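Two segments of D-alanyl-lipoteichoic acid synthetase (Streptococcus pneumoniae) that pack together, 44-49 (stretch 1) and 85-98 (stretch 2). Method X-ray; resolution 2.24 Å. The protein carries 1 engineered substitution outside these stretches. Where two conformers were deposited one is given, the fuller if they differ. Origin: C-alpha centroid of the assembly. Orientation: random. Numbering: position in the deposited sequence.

Stretch 1 (44-49) VPFFGS
Stretch 2 85-98: NQYFGMQQMLPQLE

The contact is centred on F47, which has 98 Å² covered by stretch 2, the largest share in an interface of 288 Å² summed over both sides. Its CA-to-CB bond points toward stretch 2, and chi1 of -54° (m) with chi2 of -79° places the ring among three apolar side chains. M90 CE lies over one ring face, 4.3 Å from F47 CZ; M90 SD is 5.3 Å from the centroid of the F47 ring, 30° off the normal, an oblique sulfur-aromatic approach. M90 leaves its backbone sideways, and its m, t, t rotamer brings the methyl end nearer. Near the ring plane, M93 CE sits 3.7 Å from F47 CE1 and L97 CD2 4.1 Å from F47 CZ. M93 points toward stretch 1 and reaches the edge extended, with chi1 p and chi2 and chi3 both t. Long, unbranched methionines suit this role, since each meets the ring with its terminal methyl.

Alternation along the strand, already under way at V44, turns P45 and F47 toward stretch 2, while V44 and F46 are out of its reach. P45, with a C-gamma exo pucker and phi/psi of -62/118, lays CG 3.8 Å from L97 CD2. L97 (m, t) therefore touches both residues through the same methyl. In the register, P45 CA lies 8.3 Å from L97 CA and F47 CA 7.4 Å from Q86 CA, so the strand advances as stretch 2 is read backwards.

Stretch 2 enters in a helix that began earlier in the chain, passes through a type I turn from M90 to M93, closed by M93 N to M90 O at 2.8 Å, and continues into a weakly bonded helix at about 94-97.

The polar edge belongs to Q86, whose m, m rotamer with chi3 of -7° sets OE1 3.1 Å from F47 CD1, at the ring edge, and NE2 2.9 Å from G48 O. Q86 NE2 has a hydrogen bond elsewhere in the structure.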

ATOM      1  N   VAL C  44     -34.123 -14.868 -13.504  1.00 29.68           N
ATOM      2  CA  VAL C  44     -33.918 -14.005 -14.663  1.00 32.39           C
ATOM      3  C   VAL C  44     -34.047 -12.547 -14.231  1.00 31.52           C
ATOM      4  O   VAL C  44     -35.058 -12.170 -13.633  1.00 33.45           O
ATOM      5  CB  VAL C  44     -34.943 -14.311 -15.794  1.00 31.02           C
ATOM      6  CG1 VAL C  44     -34.691 -13.434 -17.024  1.00 32.88           C
ATOM      7  CG2 VAL C  44     -34.887 -15.769 -16.185  1.00 31.88           C
ATOM      8  N   PRO C  45     -33.018 -11.725 -14.520  1.00 32.38           N
ATOM      9  CA  PRO C  45     -33.072 -10.300 -14.215  1.00 29.82           C
ATOM     10  C   PRO C  45     -34.191  -9.596 -14.978  1.00 32.36           C
ATOM     11  O   PRO C  45     -34.201  -9.594 -16.214  1.00 36.02           O
ATOM     12  CB  PRO C  45     -31.701  -9.791 -14.685  1.00 30.24           C
ATOM     13  CG  PRO C  45     -30.831 -10.983 -14.696  1.00 29.36           C
ATOM     14  CD  PRO C  45     -31.728 -12.093 -15.133  1.00 29.56           C
ATOM     15  N   PHE C  46     -35.134  -9.029 -14.231  1.00 33.96           N
ATOM     16  CA  PHE C  46     -36.200  -8.209 -14.795  1.00 32.41           C
ATOM     17  C   PHE C  46     -35.952  -6.746 -14.435  1.00 35.99           C
ATOM     18  O   PHE C  46     -36.385  -6.275 -13.382  1.00 39.97           O
ATOM     19  CB  PHE C  46     -37.565  -8.662 -14.269  1.00 33.18           C
ATOM     20  CG  PHE C  46     -38.216  -9.765 -15.079  1.00 38.30           C
ATOM     21  CD1 PHE C  46     -37.507 -10.907 -15.452  1.00 40.43           C
ATOM     22  CD2 PHE C  46     -39.558  -9.670 -15.434  1.00 37.49           C
ATOM     23  CE1 PHE C  46     -38.120 -11.925 -16.182  1.00 43.61           C
ATOM     24  CE2 PHE C  46     -40.183 -10.685 -16.161  1.00 40.14           C
ATOM     25  CZ  PHE C  46     -39.463 -11.814 -16.535  1.00 33.77           C
ATOM     26  N   PHE C  47     -35.246  -6.036 -15.311  1.00 30.99           N
ATOM     27  CA  PHE C  47     -34.946  -4.622 -15.106  1.00 33.07           C
ATOM     28  C   PHE C  47     -36.113  -3.720 -15.493  1.00 37.74           C
ATOM     29  O   PHE C  47     -36.698  -3.878 -16.563  1.00 39.72           O
ATOM     30  CB  PHE C  47     -33.742  -4.192 -15.944  1.00 25.59           C
ATOM     31  CG  PHE C  47     -32.510  -5.023 -15.744  1.00 21.48           C
ATOM     32  CD1 PHE C  47     -31.697  -4.832 -14.635  1.00 27.62           C
ATOM     33  CD2 PHE C  47     -32.131  -5.958 -16.693  1.00 23.59           C
ATOM     34  CE1 PHE C  47     -30.542  -5.578 -14.456  1.00 33.64           C
ATOM     35  CE2 PHE C  47     -30.973  -6.713 -16.523  1.00 34.37           C
ATOM     36  CZ  PHE C  47     -30.179  -6.526 -15.399  1.00 28.48           C
ATOM     37  N   GLY C  48     -36.414  -2.752 -14.630  1.00 43.13           N
ATOM     38  CA  GLY C  48     -37.397  -1.703 -14.918  1.00 44.17           C
ATOM     39  C   GLY C  48     -37.398  -0.627 -13.843  1.00 42.65           C
ATOM     40  O   GLY C  48     -36.435  -0.509 -13.084  1.00 43.41           O
ATOM     41  N   SER C  49     -38.467   0.169 -13.795  1.00 41.08           N
ATOM     42  CA  SER C  49     -38.638   1.164 -12.736  0.50 37.63           C
ATOM     43  C   SER C  49     -39.707   0.693 -11.755  1.00 39.14           C
ATOM     44  O   SER C  49     -39.490  -0.279 -11.028  1.00 43.32           O
ATOM     45  CB  SER C  49     -38.958   2.553 -13.301  0.50 35.77           C
ATOM     46  OG  SER C  49     -40.127   2.539 -14.102  0.50 37.36           O
ATOM     47  N   ASN C  85     -28.875   4.275 -13.230  1.00 25.56           N
ATOM     48  CA  ASN C  85     -29.015   3.387 -12.074  1.00 27.28           C
ATOM     49  C   ASN C  85     -28.793   1.917 -12.417  1.00 27.00           C
ATOM     50  O   ASN C  85     -28.043   1.222 -11.724  1.00 32.73           O
ATOM     51  CB  ASN C  85     -30.383   3.553 -11.406  1.00 30.05           C
ATOM     52  CG  ASN C  85     -30.360   4.536 -10.252  1.00 35.34           C
ATOM     53  OD1 ASN C  85     -29.454   4.519  -9.414  1.00 42.89           O
ATOM     54  ND2 ASN C  85     -31.367   5.394 -10.194  1.00 25.71           N
ATOM     55  N   GLN C  86     -29.433   1.458 -13.491  1.00 30.00           N
ATOM     56  CA  GLN C  86     -29.343   0.059 -13.909  1.00 26.79           C
ATOM     57  C   GLN C  86     -27.915  -0.315 -14.272  1.00 22.30           C
ATOM     58  O   GLN C  86     -27.421  -1.352 -13.838  1.00 21.00           O
ATOM     59  CB  GLN C  86     -30.301  -0.258 -15.072  1.00 26.76           C
ATOM     60  CG  GLN C  86     -31.807  -0.130 -14.759  1.00 21.44           C
ATOM     61  CD  GLN C  86     -32.335  -1.130 -13.735  1.00 22.20           C
ATOM     62  OE1 GLN C  86     -31.631  -2.040 -13.300  1.00 32.95           O
ATOM     63  NE2 GLN C  86     -33.592  -0.956 -13.347  1.00 24.94           N
ATOM     64  N   TYR C  87     -27.254   0.549 -15.042  1.00 17.74           N
ATOM     65  CA  TYR C  87     -25.853   0.361 -15.412  1.00 20.07           C
ATOM     66  C   TYR C  87     -24.957   0.120 -14.205  1.00 18.35           C
ATOM     67  O   TYR C  87     -24.156  -0.817 -14.203  1.00 29.42           O
ATOM     68  CB  TYR C  87     -25.325   1.551 -16.216  1.00 21.74           C
ATOM     69  CG  TYR C  87     -23.887   1.382 -16.648  1.00 29.77           C
ATOM     70  CD1 TYR C  87     -23.548   0.471 -17.647  1.00 26.03           C
ATOM     71  CD2 TYR C  87     -22.864   2.119 -16.053  1.00 24.21           C
ATOM     72  CE1 TYR C  87     -22.236   0.306 -18.052  1.00 30.32           C
ATOM     73  CE2 TYR C  87     -21.540   1.951 -16.444  1.00 28.66           C
ATOM     74  CZ  TYR C  87     -21.237   1.044 -17.447  1.00 23.14           C
ATOM     75  OH  TYR C  87     -19.935   0.870 -17.855  1.00 34.89           O
ATOM     76  N   PHE C  88     -25.104   0.958 -13.182  1.00 25.55           N
ATOM     77  CA  PHE C  88     -24.283   0.852 -11.979  1.00 23.33           C
ATOM     78  C   PHE C  88     -24.619  -0.384 -11.151  1.00 21.25           C
ATOM     79  O   PHE C  88     -23.729  -1.014 -10.583  1.00 25.81           O
ATOM     80  CB  PHE C  88     -24.365   2.135 -11.147  1.00 11.56           C
ATOM     81  CG  PHE C  88     -23.625   3.292 -11.759  1.00 29.24           C
ATOM     82  CD1 PHE C  88     -22.271   3.188 -12.051  1.00 20.86           C
ATOM     83  CD2 PHE C  88     -24.277   4.485 -12.041  1.00 20.65           C
ATOM     84  CE1 PHE C  88     -21.587   4.244 -12.631  1.00 25.24           C
ATOM     85  CE2 PHE C  88     -23.597   5.547 -12.612  1.00 25.88           C
ATOM     86  CZ  PHE C  88     -22.251   5.425 -12.906  1.00 18.78           C
ATOM     87  N   GLY C  89     -25.901  -0.735 -11.104  1.00 26.80           N
ATOM     88  CA  GLY C  89     -26.348  -1.971 -10.458  1.00 12.27           C
ATOM     89  C   GLY C  89     -25.788  -3.223 -11.113  1.00 21.30           C
ATOM     90  O   GLY C  89     -25.512  -4.207 -10.423  1.00 28.33           O
ATOM     91  N   MET C  90     -25.623  -3.183 -12.440  1.00 21.41           N
ATOM     92  CA  MET C  90     -25.074  -4.303 -13.225  1.00 22.01           C
ATOM     93  C   MET C  90     -23.623  -4.606 -12.861  1.00 25.70           C
ATOM     94  O   MET C  90     -23.226  -5.766 -12.857  1.00 30.16           O
ATOM     95  CB  MET C  90     -25.170  -4.034 -14.734  1.00 25.08           C
ATOM     96  CG  MET C  90     -26.568  -4.158 -15.344  1.00 27.95           C
ATOM     97  SD  MET C  90     -26.637  -3.724 -17.106  1.00 16.43           S
ATOM     98  CE  MET C  90     -28.322  -3.148 -17.201  1.00 14.74           C
ATOM     99  N   GLN C  91     -22.854  -3.560 -12.539  1.00 33.42           N
ATOM    100  CA  GLN C  91     -21.430  -3.663 -12.168  1.00 24.83           C
ATOM    101  C   GLN C  91     -21.159  -4.583 -10.972  1.00 25.82           C
ATOM    102  O   GLN C  91     -20.042  -5.066 -10.799  1.00 33.80           O
ATOM    103  CB  GLN C  91     -20.839  -2.272 -11.881  1.00 30.61           C
ATOM    104  CG  GLN C  91     -21.056  -1.218 -12.971  1.00 28.38           C
ATOM    105  CD  GLN C  91     -20.525  -1.638 -14.328  1.00 22.86           C
ATOM    106  OE1 GLN C  91     -19.386  -2.086 -14.457  1.00 33.10           O
ATOM    107  NE2 GLN C  91     -21.358  -1.497 -15.351  1.00 19.70           N
ATOM    108  N   GLN C  92     -22.190  -4.814 -10.160  1.00 30.87           N
ATOM    109  CA  GLN C  92     -22.132  -5.721  -9.015  1.00 30.31           C
ATOM    110  C   GLN C  92     -22.365  -7.188  -9.388  1.00 33.03           C
ATOM    111  O   GLN C  92     -22.111  -8.082  -8.578  1.00 39.05           O
ATOM    112  CB  GLN C  92     -23.191  -5.327  -7.987  1.00 27.23           C
ATOM    113  CG  GLN C  92     -23.012  -3.975  -7.336  1.00 26.50           C
ATOM    114  CD  GLN C  92     -24.194  -3.634  -6.466  1.00 23.40           C
ATOM    115  OE1 GLN C  92     -25.249  -3.254  -6.966  1.00 38.36           O
ATOM    116  NE2 GLN C  92     -24.032  -3.774  -5.158  1.00 26.18           N
ATOM    117  N   MET C  93     -22.869  -7.432 -10.595  1.00 32.38           N
ATOM    118  CA  MET C  93     -23.316  -8.773 -10.985  1.00 33.11           C
ATOM    119  C   MET C  93     -22.921  -9.169 -12.413  1.00 35.85           C
ATOM    120  O   MET C  93     -23.636  -9.924 -13.071  1.00 36.41           O
ATOM    121  CB  MET C  93     -24.836  -8.918 -10.775  1.00 32.20           C
ATOM    122  CG  MET C  93     -25.675  -7.802 -11.386  1.00 31.92           C
ATOM    123  SD  MET C  93     -27.446  -8.106 -11.224  1.00 20.71           S
ATOM    124  CE  MET C  93     -28.095  -6.604 -11.918  1.00 24.48           C
ATOM    125  N   LEU C  94     -21.770  -8.672 -12.866  1.00 34.95           N
ATOM    126  CA  LEU C  94     -21.221  -8.985 -14.195  1.00 30.38           C
ATOM    127  C   LEU C  94     -21.069 -10.477 -14.561  1.00 32.11           C
ATOM    128  O   LEU C  94     -21.455 -10.857 -15.669  1.00 35.96           O
ATOM    129  CB  LEU C  94     -19.910  -8.217 -14.445  1.00 34.84           C
ATOM    130  CG  LEU C  94     -19.919  -6.981 -15.355  1.00 31.32           C
ATOM    131  CD1 LEU C  94     -21.222  -6.204 -15.298  1.00 29.15           C
ATOM    132  CD2 LEU C  94     -18.741  -6.074 -15.050  1.00 29.77           C
ATOM    133  N   PRO C  95     -20.516 -11.326 -13.654  1.00 33.91           N
ATOM    134  CA  PRO C  95     -20.459 -12.748 -14.025  1.00 35.30           C
ATOM    135  C   PRO C  95     -21.829 -13.441 -14.040  1.00 36.49           C
ATOM    136  O   PRO C  95     -21.991 -14.472 -14.699  1.00 37.17           O
ATOM    137  CB  PRO C  95     -19.574 -13.367 -12.930  1.00 35.80           C
ATOM    138  CG  PRO C  95     -18.928 -12.215 -12.229  1.00 36.19           C
ATOM    139  CD  PRO C  95     -19.912 -11.108 -12.325  1.00 30.21           C
ATOM    140  N   GLN C  96     -22.795 -12.865 -13.326  1.00 37.13           N
ATOM    141  CA  GLN C  96     -24.161 -13.392 -13.243  1.00 35.75           C
ATOM    142  C   GLN C  96     -25.014 -12.981 -14.446  1.00 37.76           C
ATOM    143  O   GLN C  96     -26.119 -13.498 -14.639  1.00 39.50           O
ATOM    144  CB  GLN C  96     -24.834 -12.930 -11.945  1.00 35.04           C
ATOM    145  CG  GLN C  96     -24.426 -13.706 -10.691  1.00 24.64           C
ATOM    146  CD  GLN C  96     -23.013 -13.406 -10.218  1.00 36.74           C
ATOM    147  OE1 GLN C  96     -22.226 -14.320  -9.971  1.00 35.86           O
ATOM    148  NE2 GLN C  96     -22.683 -12.124 -10.096  1.00 30.87           N
ATOM    149  N   LEU C  97     -24.497 -12.046 -15.242  1.00 39.04           N
ATOM    150  CA  LEU C  97     -25.178 -11.578 -16.449  1.00 37.61           C
ATOM    151  C   LEU C  97     -24.577 -12.166 -17.722  1.00 33.99           C
ATOM    152  O   LEU C  97     -25.246 -12.209 -18.751  1.00 35.84           O
ATOM    153  CB  LEU C  97     -25.149 -10.049 -16.533  1.00 39.25           C
ATOM    154  CG  LEU C  97     -25.875  -9.223 -15.466  1.00 35.61           C
ATOM    155  CD1 LEU C  97     -25.662  -7.757 -15.763  1.00 28.89           C
ATOM    156  CD2 LEU C  97     -27.358  -9.549 -15.384  1.00 39.50           C
ATOM    157  N   GLU C  98     -23.319 -12.605 -17.631  1.00 33.60           N
ATOM    158  CA  GLU C  98     -22.555 -13.177 -18.748  1.00 38.11           C
ATOM    159  C   GLU C  98     -23.283 -14.333 -19.444  1.00 37.69           C
ATOM    160  O   GLU C  98     -23.659 -15.314 -18.791  1.00 44.20           O
ATOM    161  CB  GLU C  98     -21.176 -13.637 -18.255  1.00 41.47           C
ATOM    162  CG  GLU C  98     -20.162 -13.962 -19.355  1.00 57.17           C
ATOM    163  CD  GLU C  98     -19.422 -12.737 -19.881  1.00 70.95           C
ATOM    164  OE1 GLU C  98     -19.401 -11.698 -19.185  1.00 76.85           O
ATOM    165  OE2 GLU C  98     -18.850 -12.820 -20.992  1.00 72.26           O
TER